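Side-chain contacts in endoglucanase, family GH5 (PDB 6GL2), which breaks down hemicellulose by hydrolysing glycosidic bonds, probably in mixed-linkage glucans, in the marine bacterium Zobellia galactanivorans: residues W243-E246 with A247-T250; E255-K258 with I259-K262; L288-A291 with E292-R296. All coordinates share one frame; numbering follows the deposited sequence. Where two conformers were deposited one is given.

Contact 1 (W243-E246 with A247-T250)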
loop_
_atom_site.group_PDB
_atom_site.type_symbol
_atom_site.label_atom_id
_atom_site.label_comp_id
_atom_site.label_asym_id
_atom_site.label_seq_id
_atom_site.Cartn_x
_atom_site.Cartn_y
_atom_site.Cartn_z
ATOM N N TRP A 243 -22.759 -4.096 -10.261
ATOM C CA TRP A 243 -22.519 -2.877 -9.536
ATOM C C TRP A 243 -22.972 -1.731 -10.353
ATOM O O TRP A 243 -22.675 -1.647 -11.566
ATOM C CB TRP A 243 -21.015 -2.728 -9.144
ATOM C CG TRP A 243 -20.782 -1.625 -8.172
ATOM C CD1 TRP A 243 -20.730 -1.719 -6.786
ATOM C CD2 TRP A 243 -20.677 -0.178 -8.461
ATOM N NE1 TRP A 243 -20.572 -0.488 -6.249
ATOM C CE2 TRP A 243 -20.518 0.475 -7.177
ATOM C CE3 TRP A 243 -20.619 0.624 -9.611
ATOM C CZ2 TRP A 243 -20.446 1.853 -7.080
ATOM C CZ3 TRP A 243 -20.534 2.035 -9.460
ATOM C CH2 TRP A 243 -20.424 2.600 -8.212
ATOM N N GLY A 244 -23.670 -0.792 -9.706
ATOM C CA GLY A 244 -23.966 0.500 -10.258
ATOM C C GLY A 244 -25.341 1.126 -9.961
ATOM O O GLY A 244 -25.627 2.173 -10.543
ATOM N N THR A 245 -26.049 0.538 -9.002
ATOM C CA THR A 245 -27.375 1.122 -8.532
ATOM C C THR A 245 -27.105 2.411 -7.742
ATOM O O THR A 245 -25.941 2.653 -7.322
ATOM C CB THR A 245 -28.157 0.157 -7.685
ATOM O OG1 THR A 245 -27.466 -0.127 -6.470
ATOM C CG2 THR A 245 -28.541 -1.135 -8.467
ATOM N N GLU A 246 -28.125 3.264 -7.497
ATOM C CA GLU A 246 -27.906 4.395 -6.591
ATOM C C GLU A 246 -27.577 3.943 -5.207
ATOM O O GLU A 246 -26.762 4.629 -4.547
ATOM C CB GLU A 246 -29.108 5.355 -6.587
ATOM C CG GLU A 246 -29.352 5.988 -7.960
ATOM C CD GLU A 246 -28.095 6.563 -8.664
ATOM O OE1 GLU A 246 -27.316 7.334 -8.032
ATOM O OE2 GLU A 246 -27.894 6.273 -9.882
ATOM N N ALA A 247 -28.074 2.819 -4.743
ATOM C CA ALA A 247 -27.810 2.339 -3.441
ATOM C C ALA A 247 -26.280 1.969 -3.370
ATOM O O ALA A 247 -25.622 2.188 -2.336
ATOM C CB ALA A 247 -28.637 1.068 -3.185
ATOM N N ASP A 248 -25.773 1.373 -4.446
ATOM C CA ASP A 248 -24.320 0.995 -4.578
ATOM C C ASP A 248 -23.488 2.263 -4.482
ATOM O O ASP A 248 -22.510 2.320 -3.688
ATOM C CB ASP A 248 -24.015 0.351 -5.910
ATOM C CG ASP A 248 -24.566 -1.070 -6.047
ATOM O OD1 ASP A 248 -24.863 -1.759 -5.035
ATOM O OD2 ASP A 248 -24.700 -1.472 -7.222
ATOM N N LYS A 249 -23.827 3.308 -5.215
ATOM C CA LYS A 249 -23.131 4.541 -5.220
ATOM C C LYS A 249 -23.139 5.179 -3.855
ATOM O O LYS A 249 -22.102 5.582 -3.301
ATOM C CB LYS A 249 -23.656 5.495 -6.295
ATOM C CG LYS A 249 -23.331 5.005 -7.698
ATOM C CD LYS A 249 -23.932 5.827 -8.765
ATOM C CE LYS A 249 -23.689 5.110 -10.044
ATOM N NZ LYS A 249 -23.790 6.027 -11.227
ATOM N N THR A 250 -24.329 5.359 -3.283
ATOM C CA THR A 250 -24.482 5.852 -1.920
ATOM C C THR A 250 -23.653 5.092 -0.839
ATOM O O THR A 250 -23.031 5.754 0.008
ATOM C CB THR A 250 -26.017 5.866 -1.534
ATOM O OG1 THR A 250 -26.719 6.715 -2.458
ATOM C CG2 THR A 250 -26.234 6.323 -0.113
HETATM O O HOH W 1 -21.011 0.014 -3.419
#
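Two successive backbone amides converge on one carboxylate oxygen, OD2 of D248. G244 N meets OD2 of D248 at 2.8 Å, almost straight (175°) and on the lone pair anti to the other oxygen; T245 N, 3.0 Å from the same D248 OD2, arrives from above the carboxylate plane. Aspartate suits the place because its short chain reaches back over the start of the helix, where a negative charge is likely to be stabilised. T245 answers from the N-cap: with OG1 lodged between its backbone N and carbonyl carbon (chi1 65°), OG1 accepts from D248 N at 3.0 Å. The T245 N to D248 OD2 and D248 N to T245 OG1 bonds together form a capping box, which opens helix 246-266 of the TIM barrel. At phi 143° glycine suits G244, because a CB would run into the carbonyl oxygen of W243. The W243 indole lies beneath the aspartate, with D248 CB over one face of its five-membered ring, 3.8 Å from the centroid, a CH-pi contact. At the ring edge W243 NE1 donates to a water, which donates in turn to D248 O. The extended chain of K249 crosses the indole at about a right angle, CG 3.8 Å from W243 CH2. E246 O accepts from both T250 N and T250 OG1. Magnesium has been seen bound in this protein by D240, T242 and D248, though none is modelled on this chain.

Contact 2 (E255-K258 with I259-K262)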
loop_
_atom_site.group_PDB
_atom_site.type_symbol
_atom_site.label_atom_id
_atom_site.label_comp_id
_atom_site.label_asym_id
_atom_site.label_seq_id
_atom_site.Cartn_x
_atom_site.Cartn_y
_atom_site.Cartn_z
ATOM N N GLU A 255 -18.785 5.027 2.685
ATOM C CA GLU A 255 -17.459 4.466 3.061
ATOM C C GLU A 255 -16.374 5.516 2.953
ATOM O O GLU A 255 -15.589 5.740 3.883
ATOM C CB GLU A 255 -17.203 3.220 2.177
ATOM C CG GLU A 255 -15.790 2.647 2.193
ATOM C CD GLU A 255 -15.452 1.951 3.459
ATOM O OE1 GLU A 255 -14.253 1.507 3.588
ATOM O OE2 GLU A 255 -16.290 1.834 4.443
ATOM N N LEU A 256 -16.298 6.134 1.783
ATOM C CA LEU A 256 -15.265 7.108 1.523
ATOM C C LEU A 256 -15.400 8.337 2.449
ATOM O O LEU A 256 -14.433 8.981 2.873
ATOM C CB LEU A 256 -15.143 7.497 0.056
ATOM C CG LEU A 256 -14.732 6.299 -0.837
ATOM C CD1 LEU A 256 -14.745 6.722 -2.333
ATOM C CD2 LEU A 256 -13.371 5.689 -0.500
ATOM N N ASP A 257 -16.666 8.715 2.743
ATOM C CA ASP A 257 -16.958 9.870 3.643
ATOM C C ASP A 257 -16.580 9.587 5.116
ATOM O O ASP A 257 -16.116 10.444 5.797
ATOM C CB ASP A 257 -18.444 10.321 3.546
ATOM C CG ASP A 257 -18.792 10.899 2.241
ATOM O OD1 ASP A 257 -17.967 11.411 1.477
ATOM O OD2 ASP A 257 -20.042 11.097 2.022
ATOM N N LYS A 258 -16.716 8.317 5.540
ATOM C CA LYS A 258 -16.236 7.870 6.830
ATOM C C LYS A 258 -14.718 8.099 6.996
ATOM O O LYS A 258 -14.193 8.608 7.959
ATOM C CB LYS A 258 -16.609 6.408 7.062
ATOM C CG LYS A 258 -16.042 5.643 8.188
ATOM C CD LYS A 258 -16.586 4.190 8.152
ATOM C CE LYS A 258 -15.772 3.146 7.298
ATOM N NZ LYS A 258 -16.047 1.623 7.221
ATOM N N ILE A 259 -13.994 7.679 5.948
ATOM C CA ILE A 259 -12.526 7.818 5.903
ATOM C C ILE A 259 -12.149 9.313 5.880
ATOM O O ILE A 259 -11.297 9.796 6.617
ATOM C CB ILE A 259 -12.003 7.094 4.651
ATOM C CG1 ILE A 259 -12.305 5.592 4.740
ATOM C CG2 ILE A 259 -10.540 7.480 4.351
ATOM C CD1 ILE A 259 -12.074 4.878 3.422
ATOM N N ARG A 260 -12.793 10.083 4.990
ATOM C CA ARG A 260 -12.565 11.524 4.927
ATOM C C ARG A 260 -12.850 12.230 6.254
ATOM O O ARG A 260 -12.075 12.999 6.793
ATOM C CB ARG A 260 -13.420 12.200 3.823
ATOM C CG ARG A 260 -13.444 13.718 3.843
ATOM C CD ARG A 260 -14.663 14.284 3.107
ATOM N NE ARG A 260 -15.986 13.932 3.734
ATOM C CZ ARG A 260 -17.159 14.062 3.115
ATOM N NH1 ARG A 260 -17.198 14.494 1.842
ATOM N NH2 ARG A 260 -18.283 13.720 3.726
ATOM N N ASP A 261 -14.034 11.907 6.772
ATOM C CA ASP A 261 -14.463 12.590 8.027
ATOM C C ASP A 261 -13.526 12.379 9.203
ATOM O O ASP A 261 -13.224 13.290 9.991
ATOM C CB ASP A 261 -15.906 12.244 8.363
ATOM C CG ASP A 261 -16.913 12.801 7.346
ATOM O OD1 ASP A 261 -16.572 13.658 6.523
ATOM O OD2 ASP A 261 -18.094 12.309 7.415
ATOM N N LYS A 262 -13.011 11.142 9.324
ATOM C CA LYS A 262 -12.126 10.785 10.443
ATOM C C LYS A 262 -10.750 11.380 10.178
ATOM O O LYS A 262 -10.211 12.106 10.961
ATOM C CB LYS A 262 -12.012 9.279 10.658
ATOM C CG LYS A 262 -11.038 8.883 11.748
ATOM C CD LYS A 262 -11.666 9.337 13.075
ATOM C CE LYS A 262 -11.034 8.838 14.364
ATOM N NZ LYS A 262 -11.911 9.341 15.488
#
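The guanidinium of R260 carries the carboxylate of D257 on one face and has the carboxylate carbon of D261 in plane at its edge. D257 and R260 run side by side in the same direction, their flat groups stacked only 9° from parallel. D257 OD1 is 3.2 Å from R260 NH1, a salt bridge of charges alone, because the oxygen sits well above the guanidinium plane and no N-H points at it. The stronger directed bond is at the edge: R260 NE donates to D261 OD1 at 2.9 Å, from above that carboxylate's plane, and R260 NH2 adds a weak one. A bend at chi3 (64°) brings the arginine head back between these two acids, which make a salt-bridge network with it. Elsewhere on the helix, K258 NZ donates to E255 OE2 at 2.8 Å on the syn side, a salt bridge, while E255 OE1 is hydrogen-bonded to T205 and S228, so this buried acid is well provided with partners. L256 and I259 touch through L256 CD2 and I259 CD1 at 4.2 Å. Backbone bonds such as R260 N to L256 O (2.9 Å) hold the turns together. This is an outer helix of a TIM barrel: branched, apolar L256 and I259 rest on M273 of strand 271-276, with the D257-R260-D261 network, tied through D257 OD1 to R301 of helix 284-301, to one side of them and the E255-K258 pair to the other.

Contact 3 (L288-A291 with E292-R296)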
loop_
_atom_site.group_PDB
_atom_site.type_symbol
_atom_site.label_atom_id
_atom_site.label_comp_id
_atom_site.label_asym_id
_atom_site.label_seq_id
_atom_site.Cartn_x
_atom_site.Cartn_y
_atom_site.Cartn_z
ATOM N N LEU A 288 -15.859 -1.708 -14.882
ATOM C CA LEU A 288 -15.509 -0.440 -15.385
ATOM C C LEU A 288 -16.291 0.702 -14.705
ATOM O O LEU A 288 -15.703 1.753 -14.317
ATOM C CB LEU A 288 -15.778 -0.328 -16.920
ATOM C CG LEU A 288 -15.399 0.968 -17.583
ATOM C CD1 LEU A 288 -13.953 1.436 -17.336
ATOM C CD2 LEU A 288 -15.736 0.898 -19.097
ATOM N N ALA A 289 -17.609 0.538 -14.580
ATOM C CA ALA A 289 -18.444 1.520 -13.881
ATOM C C ALA A 289 -17.984 1.739 -12.442
ATOM O O ALA A 289 -17.877 2.845 -11.989
ATOM C CB ALA A 289 -19.916 1.106 -13.862
ATOM N N HIS A 290 -17.687 0.665 -11.754
ATOM C CA HIS A 290 -17.221 0.723 -10.369
ATOM C C HIS A 290 -15.852 1.452 -10.319
ATOM O O HIS A 290 -15.636 2.336 -9.478
ATOM C CB HIS A 290 -17.076 -0.699 -9.836
ATOM C CG HIS A 290 -16.442 -0.727 -8.493
ATOM N ND1 HIS A 290 -15.072 -0.895 -8.338
ATOM C CD2 HIS A 290 -16.982 -0.668 -7.217
ATOM C CE1 HIS A 290 -14.827 -0.960 -7.055
ATOM N NE2 HIS A 290 -15.965 -0.692 -6.347
ATOM N N ALA A 291 -14.897 1.128 -11.232
ATOM C CA ALA A 291 -13.583 1.768 -11.237
ATOM C C ALA A 291 -13.698 3.248 -11.449
ATOM O O ALA A 291 -13.035 4.070 -10.778
ATOM C CB ALA A 291 -12.635 1.043 -12.223
ATOM N N GLU A 292 -14.496 3.602 -12.465
ATOM C CA GLU A 292 -14.704 5.022 -12.787
ATOM C C GLU A 292 -15.215 5.809 -11.563
ATOM O O GLU A 292 -14.745 6.881 -11.240
ATOM C CB GLU A 292 -15.778 5.110 -13.924
ATOM C CG GLU A 292 -15.308 4.822 -15.365
ATOM C CD GLU A 292 -16.401 4.683 -16.393
ATOM O OE1 GLU A 292 -17.591 4.585 -15.985
ATOM O OE2 GLU A 292 -16.065 4.612 -17.625
ATOM N N PHE A 293 -16.231 5.220 -10.921
ATOM C CA PHE A 293 -16.937 5.904 -9.808
ATOM C C PHE A 293 -16.053 6.013 -8.544
ATOM O O PHE A 293 -15.908 7.011 -7.904
ATOM C CB PHE A 293 -18.206 5.166 -9.453
ATOM C CG PHE A 293 -19.088 5.923 -8.482
ATOM C CD1 PHE A 293 -20.054 6.879 -8.904
ATOM C CD2 PHE A 293 -18.917 5.768 -7.116
ATOM C CE1 PHE A 293 -20.840 7.549 -7.982
ATOM C CE2 PHE A 293 -19.724 6.482 -6.177
ATOM C CZ PHE A 293 -20.668 7.374 -6.622
ATOM N N TYR A 294 -15.387 4.876 -8.288
ATOM C CA TYR A 294 -14.504 4.817 -7.097
ATOM C C TYR A 294 -13.396 5.862 -7.203
ATOM O O TYR A 294 -13.063 6.584 -6.295
ATOM C CB TYR A 294 -14.048 3.327 -6.947
ATOM C CG TYR A 294 -13.344 2.998 -5.618
ATOM C CD1 TYR A 294 -12.130 3.582 -5.314
ATOM C CD2 TYR A 294 -13.854 2.073 -4.738
ATOM C CE1 TYR A 294 -11.467 3.313 -4.142
ATOM C CE2 TYR A 294 -13.202 1.797 -3.547
ATOM C CZ TYR A 294 -11.943 2.386 -3.262
ATOM O OH TYR A 294 -11.293 2.123 -2.079
ATOM N N ALA A 295 -12.688 5.795 -8.372
ATOM C CA ALA A 295 -11.530 6.634 -8.568
ATOM C C ALA A 295 -11.957 8.143 -8.509
ATOM O O ALA A 295 -11.286 8.971 -7.885
ATOM C CB ALA A 295 -10.809 6.314 -9.878
ATOM N N ARG A 296 -13.069 8.474 -9.154
ATOM C CA ARG A 296 -13.619 9.853 -9.159
ATOM C C ARG A 296 -13.912 10.257 -7.698
ATOM O O ARG A 296 -13.585 11.338 -7.288
ATOM C CB ARG A 296 -14.858 9.951 -10.056
ATOM C CG ARG A 296 -15.742 11.206 -9.899
ATOM C CD ARG A 296 -17.026 11.151 -10.769
ATOM N NE ARG A 296 -17.692 12.463 -10.770
ATOM C CZ ARG A 296 -17.549 13.394 -11.720
ATOM N NH1 ARG A 296 -16.930 13.127 -12.845
ATOM N NH2 ARG A 296 -18.149 14.568 -11.570
HETATM O O HOH W 2 -19.409 4.947 -13.061
#
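L288 to A291 pass into E292 to R296 as unbroken alpha helix, each carbonyl of the first four residues accepting from the amide four places on: E292 N lies 2.9 Å from L288 O, and Y294 N 2.8 Å from H290 O. Along one side H290 and Y294, both with CG anti to the backbone N, point the same way, and their rings meet obliquely, planes at 49°. The touching atoms are H290 NE2 and Y294 CD2, 3.8 Å apart, with Y294 CB over a face of the imidazole. Aromatic groups carrying a polar tip suit this buried side, for H290 NE2 is hydrogen-bonded to F230 O and Y294 OH to S228 O, while W276 of strand 271-276 stacks on the tyrosine ring. The helix is the crossover of the beta-alpha-beta unit joining strands 271-276 and 304-307 of the TIM barrel. In one of its two conformers E292 lies across L288, OE2 3.7 Å from L288 CG, a doubtful contact because the side chain is split. L288 also packs on E330 and A334 of helix 329-336, as suits an apolar branched residue. An alanine here would remove the branched end, and a gap would probably open toward A334 and E330, with the glutamate losing the wall beside its carboxylate in this conformer. A water donates to A289 O at 2.8 Å. The small A291 brings its part of the helix against I331.

Overall arrangement
The three contacts follow one another along the chain and neither nest nor cross; each is confined to neighbouring turns. Contact 1 comes first, closing the turn by which the loop after helix 232-237 enters helix 246-266. Contact 2 lies farther along that same helix, its centre about 17 Å from that of contact 1, and the two do not touch. Strand 271-276 then leads to helix 284-301, which holds contact 3. Distant in sequence, contacts 1 and 3 meet in space: the indole of W243 packs on H290 and F293, W243 CH2 lying 3.6 Å from F293 CG. Contacts 2 and 3 stay apart, although R301 and A297 bring their helices together. Thus two adjacent outer helices of the barrel are joined.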